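Local coordinates for pngf-ii (Elizabethkingia meningoseptica, PDB 4R4X), which removes N-linked glycans from glycoproteins as a bacterial peptide:N-glycosidase, hydrolysing the bond between the sugar chain and its asparagine, at residues Q2-Y8 / H22-N28; E257-Y262 / T290-F296; P305-F311 / F467-S471. All coordinates share one frame; numbering follows the deposited sequence.

In the fold
From the N terminus, the chain first closes contact 1, where strands 3-12 and 23-27 pair within the N-terminal domain after 13 intervening residues. Contact 2 comes next: it joins two loops across a 27-residue excursion holding helix 262-268, between strands 248-253 and 297-303, which are neighbours in the nine-stranded sheet. Contact 3 spans 155 residues and brings the loop after strand 297-303, in the first PNGase F-like region, against a loop of the second. The three follow in series; none nests in or crosses another. Contact 1 lies far off, its centre about 65 Å from that of contact 2, whereas the centres of contacts 2 and 3 are about 37 Å apart.

Contact 1 (Q2-Y8 / H22-N28); sequences QTYEITY and HIISITN
Y4 and T27, then I6 and S25, meet as hydrogen-bonded antiparallel pairs, each joined by two backbone bonds; Y4 N to T27 O, at 2.8 Å, is nearly straight. A further bond from Y8 N to I23 O carries the pairing on. At that end the ND1-H of H22 donates a hydrogen bond to Y8 O at 3.0 Å, bent to 142°. A water accepts from I23 N and donates weakly to Y8 O, joining the two strand ends.

Side chains alternate between two faces. On one, with T7, I24 and I26, E5 lays its chain obliquely past I24. With CG anti to the backbone N (chi1 173°), E5 brings OE2 to 3.7 Å from I24 CG2; its methylenes suit this apolar flank, and K40 takes the carboxylate in a salt bridge. The other face carries Y4, I6, S25 and T27. I6 CD1 rests 3.9 Å from the CG2 of T27, a beta-branched residue at home in a strand, whose hydroxyl bonds K122 O. At the ends of the pairing, T3 CG2 touches I26 CG2 at 3.6 Å, and the Y8 ring turns its edge to S25 CB, its OH reaching V135 O.

Farther out, F35 packs on I24 and I26. N28 has its side chain about 9 Å from the zinc ion held by E52 and D159. The two strands form an antiparallel pair, flanked by strands 144-154 and 31-36, in the curved, mainly antiparallel beta structure of the N-terminal domain, assigned by sequence to the LolA/LolB clan.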
loop_
_atom_site.group_PDB
_atom_site.type_symbol
_atom_site.label_atom_id
_atom_site.label_comp_id
_atom_site.label_asym_id
_atom_site.label_seq_id
_atom_site.Cartn_x
_atom_site.Cartn_y
_atom_site.Cartn_z
ATOM N N GLN A 2 -33.278 35.251 -15.243
ATOM C CA GLN A 2 -32.559 34.790 -16.416
ATOM C C GLN A 2 -31.328 33.980 -16.001
ATOM O O GLN A 2 -30.601 34.361 -15.064
ATOM C CB GLN A 2 -32.123 35.969 -17.278
ATOM C CG GLN A 2 -31.283 35.598 -18.494
ATOM C CD GLN A 2 -32.091 34.932 -19.591
ATOM O OE1 GLN A 2 -33.078 35.493 -20.042
ATOM N NE2 GLN A 2 -31.665 33.736 -20.039
ATOM N N THR A 3 -31.122 32.878 -16.712
ATOM C CA THR A 3 -29.958 32.028 -16.540
ATOM C C THR A 3 -28.899 32.319 -17.583
ATOM O O THR A 3 -29.212 32.464 -18.776
ATOM C CB THR A 3 -30.373 30.548 -16.621
ATOM O OG1 THR A 3 -31.259 30.286 -15.544
ATOM C CG2 THR A 3 -29.173 29.616 -16.522
ATOM N N TYR A 4 -27.636 32.360 -17.147
ATOM C CA TYR A 4 -26.517 32.580 -18.063
ATOM C C TYR A 4 -25.497 31.461 -17.977
ATOM O O TYR A 4 -25.288 30.885 -16.928
ATOM C CB TYR A 4 -25.794 33.889 -17.751
ATOM C CG TYR A 4 -26.667 35.103 -17.849
ATOM C CD1 TYR A 4 -27.386 35.527 -16.756
ATOM C CD2 TYR A 4 -26.767 35.825 -19.036
ATOM C CE1 TYR A 4 -28.201 36.640 -16.825
ATOM C CE2 TYR A 4 -27.585 36.948 -19.119
ATOM C CZ TYR A 4 -28.294 37.344 -18.007
ATOM O OH TYR A 4 -29.124 38.438 -18.033
ATOM N N GLU A 5 -24.830 31.204 -19.088
ATOM C CA GLU A 5 -23.761 30.231 -19.163
ATOM C C GLU A 5 -22.496 30.958 -19.536
ATOM O O GLU A 5 -22.452 31.604 -20.581
ATOM C CB GLU A 5 -24.098 29.203 -20.232
ATOM C CG GLU A 5 -22.994 28.217 -20.545
ATOM C CD GLU A 5 -23.556 26.902 -21.085
ATOM O OE1 GLU A 5 -24.807 26.773 -21.165
ATOM O OE2 GLU A 5 -22.762 26.007 -21.424
ATOM N N ILE A 6 -21.485 30.881 -18.680
ATOM C CA ILE A 6 -20.205 31.518 -18.933
ATOM C C ILE A 6 -19.121 30.483 -19.132
ATOM O O ILE A 6 -18.967 29.559 -18.314
ATOM C CB ILE A 6 -19.795 32.444 -17.766
ATOM C CG1 ILE A 6 -20.918 33.454 -17.463
ATOM C CG2 ILE A 6 -18.484 33.152 -18.112
ATOM C CD1 ILE A 6 -21.940 32.977 -16.452
ATOM N N THR A 7 -18.380 30.627 -20.224
ATOM C CA THR A 7 -17.360 29.699 -20.605
ATOM C C THR A 7 -16.017 30.365 -20.499
ATOM O O THR A 7 -15.862 31.499 -20.922
ATOM C CB THR A 7 -17.564 29.236 -22.059
ATOM O OG1 THR A 7 -18.896 28.717 -22.183
ATOM C CG2 THR A 7 -16.519 28.176 -22.430
ATOM N N TYR A 8 -15.057 29.660 -19.917
ATOM C CA TYR A 8 -13.768 30.255 -19.571
ATOM C C TYR A 8 -12.613 29.603 -20.300
ATOM O O TYR A 8 -12.702 28.454 -20.751
ATOM C CB TYR A 8 -13.497 30.133 -18.069
ATOM C CG TYR A 8 -14.462 30.896 -17.191
ATOM C CD1 TYR A 8 -15.620 30.301 -16.732
ATOM C CD2 TYR A 8 -14.205 32.206 -16.807
ATOM C CE1 TYR A 8 -16.513 30.986 -15.916
ATOM C CE2 TYR A 8 -15.094 32.909 -16.001
ATOM C CZ TYR A 8 -16.240 32.299 -15.549
ATOM O OH TYR A 8 -17.135 32.977 -14.742
ATOM N N HIS A 22 -12.669 23.257 -20.943
ATOM C CA HIS A 22 -13.055 24.607 -20.493
ATOM C C HIS A 22 -13.975 24.567 -19.274
ATOM O O HIS A 22 -14.916 23.796 -19.216
ATOM C CB HIS A 22 -13.740 25.384 -21.601
ATOM C CG HIS A 22 -12.894 25.574 -22.822
ATOM N ND1 HIS A 22 -11.965 26.583 -22.928
ATOM C CD2 HIS A 22 -12.832 24.880 -23.984
ATOM C CE1 HIS A 22 -11.377 26.513 -24.109
ATOM N NE2 HIS A 22 -11.882 25.486 -24.767
ATOM N N ILE A 23 -13.684 25.424 -18.311
ATOM C CA ILE A 23 -14.543 25.600 -17.154
ATOM C C ILE A 23 -15.825 26.318 -17.580
ATOM O O ILE A 23 -15.808 27.192 -18.455
ATOM C CB ILE A 23 -13.785 26.343 -16.022
ATOM C CG1 ILE A 23 -12.642 25.467 -15.491
ATOM C CG2 ILE A 23 -14.729 26.703 -14.880
ATOM C CD1 ILE A 23 -11.476 26.235 -14.886
ATOM N N ILE A 24 -16.944 25.912 -16.993
ATOM C CA ILE A 24 -18.245 26.505 -17.289
ATOM C C ILE A 24 -18.984 26.840 -15.995
ATOM O O ILE A 24 -19.072 26.011 -15.098
ATOM C CB ILE A 24 -19.122 25.559 -18.142
ATOM C CG1 ILE A 24 -18.367 25.133 -19.411
ATOM C CG2 ILE A 24 -20.469 26.218 -18.465
ATOM C CD1 ILE A 24 -19.090 24.115 -20.283
ATOM N N SER A 25 -19.548 28.045 -15.925
ATOM C CA SER A 25 -20.439 28.425 -14.830
ATOM C C SER A 25 -21.814 28.623 -15.433
ATOM O O SER A 25 -21.948 29.293 -16.476
ATOM C CB SER A 25 -19.955 29.709 -14.152
ATOM O OG SER A 25 -20.868 30.203 -13.161
ATOM N N ILE A 26 -22.828 28.038 -14.803
ATOM C CA ILE A 26 -24.211 28.300 -15.166
ATOM C C ILE A 26 -24.908 28.920 -13.979
ATOM O O ILE A 26 -24.882 28.364 -12.872
ATOM C CB ILE A 26 -24.939 27.027 -15.607
ATOM C CG1 ILE A 26 -24.226 26.429 -16.819
ATOM C CG2 ILE A 26 -26.391 27.347 -15.937
ATOM C CD1 ILE A 26 -24.765 25.084 -17.245
ATOM N N THR A 27 -25.532 30.075 -14.183
ATOM C CA THR A 27 -25.982 30.840 -13.043
ATOM C C THR A 27 -27.235 31.659 -13.302
ATOM O O THR A 27 -27.448 32.143 -14.412
ATOM C CB THR A 27 -24.830 31.753 -12.564
ATOM O OG1 THR A 27 -25.164 32.313 -11.297
ATOM C CG2 THR A 27 -24.546 32.869 -13.562
ATOM N N ASN A 28 -28.063 31.769 -12.274
ATOM C CA ASN A 28 -29.169 32.712 -12.233
ATOM C C ASN A 28 -29.235 33.255 -10.812
ATOM O O ASN A 28 -28.393 32.900 -9.977
ATOM C CB ASN A 28 -30.495 32.060 -12.702
ATOM C CG ASN A 28 -30.858 30.789 -11.932
ATOM O OD1 ASN A 28 -31.241 29.771 -12.501
ATOM N ND2 ASN A 28 -30.751 30.851 -10.656
HETATM O O HOH W 1 -11.176 26.957 -18.521
#

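Contact 2 (E257-Y262 / T290-F296)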
loop_
_atom_site.group_PDB
_atom_site.type_symbol
_atom_site.label_atom_id
_atom_site.label_comp_id
_atom_site.label_asym_id
_atom_site.label_seq_id
_atom_site.Cartn_x
_atom_site.Cartn_y
_atom_site.Cartn_z
ATOM N N GLU A 257 -0.285 -24.377 -7.238
ATOM C CA GLU A 257 -0.094 -24.869 -8.612
ATOM C C GLU A 257 0.374 -26.327 -8.703
ATOM O O GLU A 257 0.230 -26.941 -9.744
ATOM C CB GLU A 257 0.896 -24.000 -9.386
ATOM C CG GLU A 257 0.375 -22.629 -9.800
ATOM C CD GLU A 257 0.231 -21.642 -8.633
ATOM O OE1 GLU A 257 -0.675 -20.778 -8.683
ATOM O OE2 GLU A 257 0.995 -21.746 -7.648
ATOM N N ARG A 258 0.959 -26.881 -7.650
ATOM C CA ARG A 258 1.380 -28.280 -7.672
ATOM C C ARG A 258 0.500 -29.112 -6.765
ATOM O O ARG A 258 -0.358 -28.565 -6.057
ATOM C CB ARG A 258 2.867 -28.374 -7.333
ATOM C CG ARG A 258 3.686 -27.689 -8.414
ATOM C CD ARG A 258 5.176 -27.889 -8.301
ATOM N NE ARG A 258 5.857 -27.084 -9.319
ATOM C CZ ARG A 258 7.130 -27.221 -9.685
ATOM N NH1 ARG A 258 7.926 -28.098 -9.103
ATOM N NH2 ARG A 258 7.618 -26.455 -10.643
ATOM N N ALA A 259 0.690 -30.434 -6.794
ATOM C CA ALA A 259 -0.205 -31.363 -6.083
ATOM C C ALA A 259 -0.292 -31.116 -4.571
ATOM O O ALA A 259 -1.366 -31.204 -4.011
ATOM C CB ALA A 259 0.227 -32.811 -6.329
ATOM N N ILE A 260 0.848 -30.835 -3.942
ATOM C CA ILE A 260 0.957 -30.515 -2.526
ATOM C C ILE A 260 1.277 -29.010 -2.353
ATOM O O ILE A 260 1.985 -28.444 -3.159
ATOM C CB ILE A 260 2.096 -31.308 -1.853
ATOM C CG1 ILE A 260 2.023 -32.798 -2.184
ATOM C CG2 ILE A 260 2.057 -31.143 -0.333
ATOM C CD1 ILE A 260 3.269 -33.566 -1.769
ATOM N N SER A 261 0.735 -28.383 -1.310
ATOM C CA SER A 261 1.069 -27.007 -0.971
ATOM C C SER A 261 1.253 -26.897 0.533
ATOM O O SER A 261 0.978 -27.820 1.287
ATOM C CB SER A 261 -0.059 -26.043 -1.372
ATOM O OG SER A 261 -1.138 -26.148 -0.463
ATOM N N TYR A 262 1.658 -25.721 0.982
ATOM C CA TYR A 262 1.770 -25.504 2.407
ATOM C C TYR A 262 0.419 -25.673 3.100
ATOM O O TYR A 262 0.377 -26.031 4.286
ATOM C CB TYR A 262 2.349 -24.121 2.654
ATOM C CG TYR A 262 3.024 -23.917 3.984
ATOM C CD1 TYR A 262 4.220 -24.539 4.289
ATOM C CD2 TYR A 262 2.507 -23.029 4.894
ATOM C CE1 TYR A 262 4.861 -24.304 5.506
ATOM C CE2 TYR A 262 3.121 -22.787 6.107
ATOM C CZ TYR A 262 4.311 -23.413 6.406
ATOM O OH TYR A 262 4.932 -23.144 7.605
ATOM N N THR A 290 9.606 -29.148 -4.788
ATOM C CA THR A 290 9.842 -30.470 -5.378
ATOM C C THR A 290 8.906 -30.590 -6.604
ATOM O O THR A 290 8.072 -29.726 -6.840
ATOM C CB THR A 290 9.571 -31.615 -4.382
ATOM O OG1 THR A 290 8.172 -31.834 -4.293
ATOM C CG2 THR A 290 10.120 -31.344 -2.988
ATOM N N PRO A 291 9.023 -31.676 -7.373
ATOM C CA PRO A 291 8.105 -31.832 -8.493
ATOM C C PRO A 291 6.627 -31.797 -8.095
ATOM O O PRO A 291 5.792 -31.446 -8.917
ATOM C CB PRO A 291 8.495 -33.211 -9.063
ATOM C CG PRO A 291 9.934 -33.365 -8.710
ATOM C CD PRO A 291 10.017 -32.769 -7.322
ATOM N N ASP A 292 6.325 -32.147 -6.845
ATOM C CA ASP A 292 4.957 -32.244 -6.352
ATOM C C ASP A 292 4.554 -31.114 -5.394
ATOM O O ASP A 292 3.423 -31.102 -4.903
ATOM C CB ASP A 292 4.781 -33.582 -5.617
ATOM C CG ASP A 292 5.413 -34.744 -6.374
ATOM O OD1 ASP A 292 4.922 -35.032 -7.474
ATOM O OD2 ASP A 292 6.421 -35.319 -5.896
ATOM N N TYR A 293 5.454 -30.156 -5.146
ATOM C CA TYR A 293 5.236 -29.212 -4.047
ATOM C C TYR A 293 5.913 -27.876 -4.312
ATOM O O TYR A 293 7.039 -27.829 -4.829
ATOM C CB TYR A 293 5.771 -29.829 -2.739
ATOM C CG TYR A 293 5.797 -28.893 -1.550
ATOM C CD1 TYR A 293 4.660 -28.658 -0.809
ATOM C CD2 TYR A 293 6.971 -28.221 -1.193
ATOM C CE1 TYR A 293 4.676 -27.777 0.257
ATOM C CE2 TYR A 293 7.005 -27.357 -0.120
ATOM C CZ TYR A 293 5.850 -27.143 0.601
ATOM O OH TYR A 293 5.854 -26.306 1.668
ATOM N N LEU A 294 5.203 -26.804 -3.941
ATOM C CA LEU A 294 5.760 -25.461 -3.842
ATOM C C LEU A 294 5.692 -24.951 -2.396
ATOM O O LEU A 294 4.681 -25.144 -1.712
ATOM C CB LEU A 294 4.980 -24.490 -4.710
ATOM C CG LEU A 294 5.055 -24.751 -6.204
ATOM C CD1 LEU A 294 4.110 -23.802 -6.905
ATOM C CD2 LEU A 294 6.470 -24.658 -6.749
ATOM N N PRO A 295 6.762 -24.284 -1.936
ATOM C CA PRO A 295 6.756 -23.689 -0.602
ATOM C C PRO A 295 5.934 -22.408 -0.610
ATOM O O PRO A 295 5.650 -21.887 -1.682
ATOM C CB PRO A 295 8.246 -23.402 -0.340
ATOM C CG PRO A 295 8.845 -23.222 -1.695
ATOM C CD PRO A 295 8.035 -24.049 -2.648
ATOM N N PHE A 296 5.539 -21.892 0.554
ATOM C CA PHE A 296 4.758 -20.659 0.557
ATOM C C PHE A 296 5.621 -19.434 0.186
ATOM O O PHE A 296 6.865 -19.493 0.220
ATOM C CB PHE A 296 3.989 -20.464 1.872
ATOM C CG PHE A 296 4.821 -20.048 3.043
ATOM C CD1 PHE A 296 5.017 -18.702 3.327
ATOM C CD2 PHE A 296 5.382 -20.993 3.894
ATOM C CE1 PHE A 296 5.770 -18.308 4.420
ATOM C CE2 PHE A 296 6.124 -20.610 5.006
ATOM C CZ PHE A 296 6.317 -19.257 5.274
HETATM O O HOH W 2 2.513 -31.454 -8.776
HETATM O O HOH W 3 2.441 -23.710 -0.983
#
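Y262 and F296 run side by side and point the same way, yet their rings are turned 49° against each other, neither parallel nor perpendicular. F296 CD2 stands 3.4 Å above the centre of the Y262 ring. F296 gets there with CG between its backbone N and carbonyl carbon (chi1 75°), and F252 makes an edge-to-face pair with F296. Y262 is also met at its rim, in the ring plane, by the hydroxyl of Y293, 3.6 Å from CD1. Both phenols are buried but satisfied elsewhere, Y262 OH by Q394 and Y293 OH by G286, so tyrosine combines a flat packing surface with a polar end that has a partner.

I260 crosses Y293 at about a right angle, setting its CG2 methyl 3.6 Å from ring atom CD1. Its backbone N holds D292 O at 2.8 Å, which draws the two loops together.

R258 crosses L294 at a similar angle. The arginine's long apolar stem, extended from CG to NE, packs on the leucine, whose CD2 lies over one guanidinium face, 3.6 Å from NE. R258 NH1 then donates to T290 O at 2.8 Å, 45° out of the carbonyl plane. Y293 N reaches T290 O from the opposite face, so two bonds grip this oxygen. L294 also packs on L380 and P381.

One water bridges Y262 N and L294 O; another links A259 N with P291 O. An ST turn, T290 OG1 accepting from D292 N, lies inside a type I beta turn from T290 to Y293, while S261 is the N-cap of helix 262-268. The two loops pack together as part of the connection between neighbouring strands 248-253 and 297-303 of the beta-sandwich, as in PNGase F.

Contact 3 (P305-F311 / F467-S471); sequences PFGIGHF and FNPAS
F306 and N468 meet where loops of the two PNGase F-like regions come together, regions that in this family are jelly-roll beta-sandwiches. Segment 467-471 presents a type I beta turn, N468 to S471, to the loop that follows strand 297-303.

Two hydrogen bonds hold the backbone of F306 on that turn. F306 N donates to N468 OD1 at 2.8 Å, the donor tilted from the amide carbonyl plane; asparagine suits the place because its ND2 can donate at the same time, to Y464 O. In return A470 N donates to F306 O at 3.0 Å, coming from well above the carbonyl plane.

Aromatic contacts come next. One face of the F306 ring receives S471 CA in a CH-pi contact, 3.9 Å from the centroid and 24° off the ring normal, while N468 OD1 sits near the ring plane at the edge. S471 keeps its hydroxyl in bonds to S479 and S481. The F311 ring is covered on one face by A470 CB, and the opposite face by H310 CD2 of its own loop. A470 CB and F311 CD1 crowd the spot where G307, at positive phi, would carry a CB, and F311 N bonds back to G307 O.

The remaining packing is apolar. P469, whose fixed phi suits the second place of the turn, sets CD 3.2 Å from F306 O and CG near F311 CB. I308 runs alongside F467, its CD1 meeting ring atom CD1 at 3.8 Å, at the ring edge. With CG1 anti to the backbone N (chi1 -162°), I308 sends this branch toward the phenylalanine. P305, rigid and compact, packs against F467 as well, and Q238 and T326 back both P305 and I308. F467 O is buried with no polar partner; across the contact it faces carbons, P305 CB at 3.1 Å and I308 CB at 3.4 Å among them.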
loop_
_atom_site.group_PDB
_atom_site.type_symbol
_atom_site.label_atom_id
_atom_site.label_comp_id
_atom_site.label_asym_id
_atom_site.label_seq_id
_atom_site.Cartn_x
_atom_site.Cartn_y
_atom_site.Cartn_z
ATOM N N PRO A 305 7.334 -5.007 17.385
ATOM C CA PRO A 305 8.086 -4.379 18.423
ATOM C C PRO A 305 7.769 -5.047 19.765
ATOM O O PRO A 305 6.987 -5.975 19.804
ATOM C CB PRO A 305 7.627 -2.928 18.328
ATOM C CG PRO A 305 6.208 -3.029 17.919
ATOM C CD PRO A 305 6.161 -4.205 16.994
ATOM N N PHE A 306 8.436 -4.627 20.829
ATOM C CA PHE A 306 8.166 -5.140 22.162
ATOM C C PHE A 306 6.936 -4.466 22.787
ATOM O O PHE A 306 7.018 -3.333 23.255
ATOM C CB PHE A 306 9.349 -4.867 23.057
ATOM C CG PHE A 306 10.578 -5.686 22.768
ATOM C CD1 PHE A 306 10.793 -6.899 23.418
ATOM C CD2 PHE A 306 11.571 -5.198 21.942
ATOM C CE1 PHE A 306 11.971 -7.610 23.222
ATOM C CE2 PHE A 306 12.728 -5.914 21.722
ATOM C CZ PHE A 306 12.932 -7.120 22.360
ATOM N N GLY A 307 5.801 -5.143 22.736
ATOM C CA GLY A 307 4.609 -4.818 23.541
ATOM C C GLY A 307 3.849 -3.539 23.268
ATOM O O GLY A 307 3.223 -2.945 24.186
ATOM N N ILE A 308 3.851 -3.113 22.018
ATOM C CA ILE A 308 3.234 -1.836 21.672
ATOM C C ILE A 308 1.720 -1.794 21.917
ATOM O O ILE A 308 0.981 -2.736 21.614
ATOM C CB ILE A 308 3.537 -1.423 20.226
ATOM C CG1 ILE A 308 3.270 0.077 20.045
ATOM C CG2 ILE A 308 2.705 -2.244 19.233
ATOM C CD1 ILE A 308 3.759 0.610 18.727
ATOM N N GLY A 309 1.289 -0.686 22.492
ATOM C CA GLY A 309 -0.103 -0.477 22.804
ATOM C C GLY A 309 -0.385 -0.993 24.186
ATOM O O GLY A 309 -0.567 -0.202 25.112
ATOM N N HIS A 310 -0.353 -2.312 24.339
ATOM C CA HIS A 310 -0.701 -2.947 25.613
ATOM C C HIS A 310 0.133 -2.459 26.793
ATOM O O HIS A 310 -0.399 -2.188 27.875
ATOM C CB HIS A 310 -0.599 -4.455 25.519
ATOM C CG HIS A 310 -1.121 -5.167 26.729
ATOM N ND1 HIS A 310 -2.460 -5.448 26.910
ATOM C CD2 HIS A 310 -0.482 -5.646 27.823
ATOM C CE1 HIS A 310 -2.624 -6.067 28.068
ATOM N NE2 HIS A 310 -1.437 -6.213 28.630
ATOM N N PHE A 311 1.436 -2.351 26.591
ATOM C CA PHE A 311 2.311 -1.942 27.658
ATOM C C PHE A 311 2.570 -0.424 27.776
ATOM O O PHE A 311 3.346 -0.026 28.624
ATOM C CB PHE A 311 3.640 -2.698 27.509
ATOM C CG PHE A 311 3.518 -4.164 27.791
ATOM C CD1 PHE A 311 3.096 -5.041 26.820
ATOM C CD2 PHE A 311 3.802 -4.666 29.058
ATOM C CE1 PHE A 311 2.957 -6.400 27.094
ATOM C CE2 PHE A 311 3.671 -6.021 29.347
ATOM C CZ PHE A 311 3.250 -6.893 28.353
ATOM N N PHE A 467 8.401 2.698 19.365
ATOM C CA PHE A 467 7.476 1.591 19.089
ATOM C C PHE A 467 7.620 0.458 20.116
ATOM O O PHE A 467 6.842 -0.487 20.082
ATOM C CB PHE A 467 7.688 1.022 17.680
ATOM C CG PHE A 467 7.378 1.989 16.575
ATOM C CD1 PHE A 467 6.080 2.095 16.053
ATOM C CD2 PHE A 467 8.369 2.820 16.056
ATOM C CE1 PHE A 467 5.791 2.990 15.048
ATOM C CE2 PHE A 467 8.082 3.718 15.044
ATOM C CZ PHE A 467 6.788 3.786 14.507
ATOM N N ASN A 468 8.600 0.562 21.033
ATOM C CA ASN A 468 9.068 -0.604 21.795
ATOM C C ASN A 468 9.021 -0.416 23.321
ATOM O O ASN A 468 10.045 -0.542 23.996
ATOM C CB ASN A 468 10.515 -0.960 21.381
ATOM C CG ASN A 468 10.598 -1.666 20.018
ATOM O OD1 ASN A 468 10.379 -2.873 19.910
ATOM N ND2 ASN A 468 10.922 -0.924 18.995
ATOM N N PRO A 469 7.832 -0.157 23.878
ATOM C CA PRO A 469 7.777 0.086 25.318
ATOM C C PRO A 469 8.327 -1.027 26.226
ATOM O O PRO A 469 8.954 -0.715 27.237
ATOM C CB PRO A 469 6.284 0.345 25.574
ATOM C CG PRO A 469 5.569 -0.335 24.449
ATOM C CD PRO A 469 6.491 -0.152 23.268
ATOM N N ALA A 470 8.107 -2.295 25.874
ATOM C CA ALA A 470 8.512 -3.417 26.709
ATOM C C ALA A 470 9.928 -3.934 26.392
ATOM O O ALA A 470 10.322 -4.976 26.890
ATOM C CB ALA A 470 7.496 -4.542 26.597
ATOM N N SER A 471 10.714 -3.208 25.601
ATOM C CA SER A 471 12.096 -3.642 25.293
ATOM C C SER A 471 12.916 -3.665 26.579
ATOM O O SER A 471 12.848 -2.738 27.369
ATOM C CB SER A 471 12.769 -2.734 24.288
ATOM O OG SER A 471 14.173 -3.057 24.138
#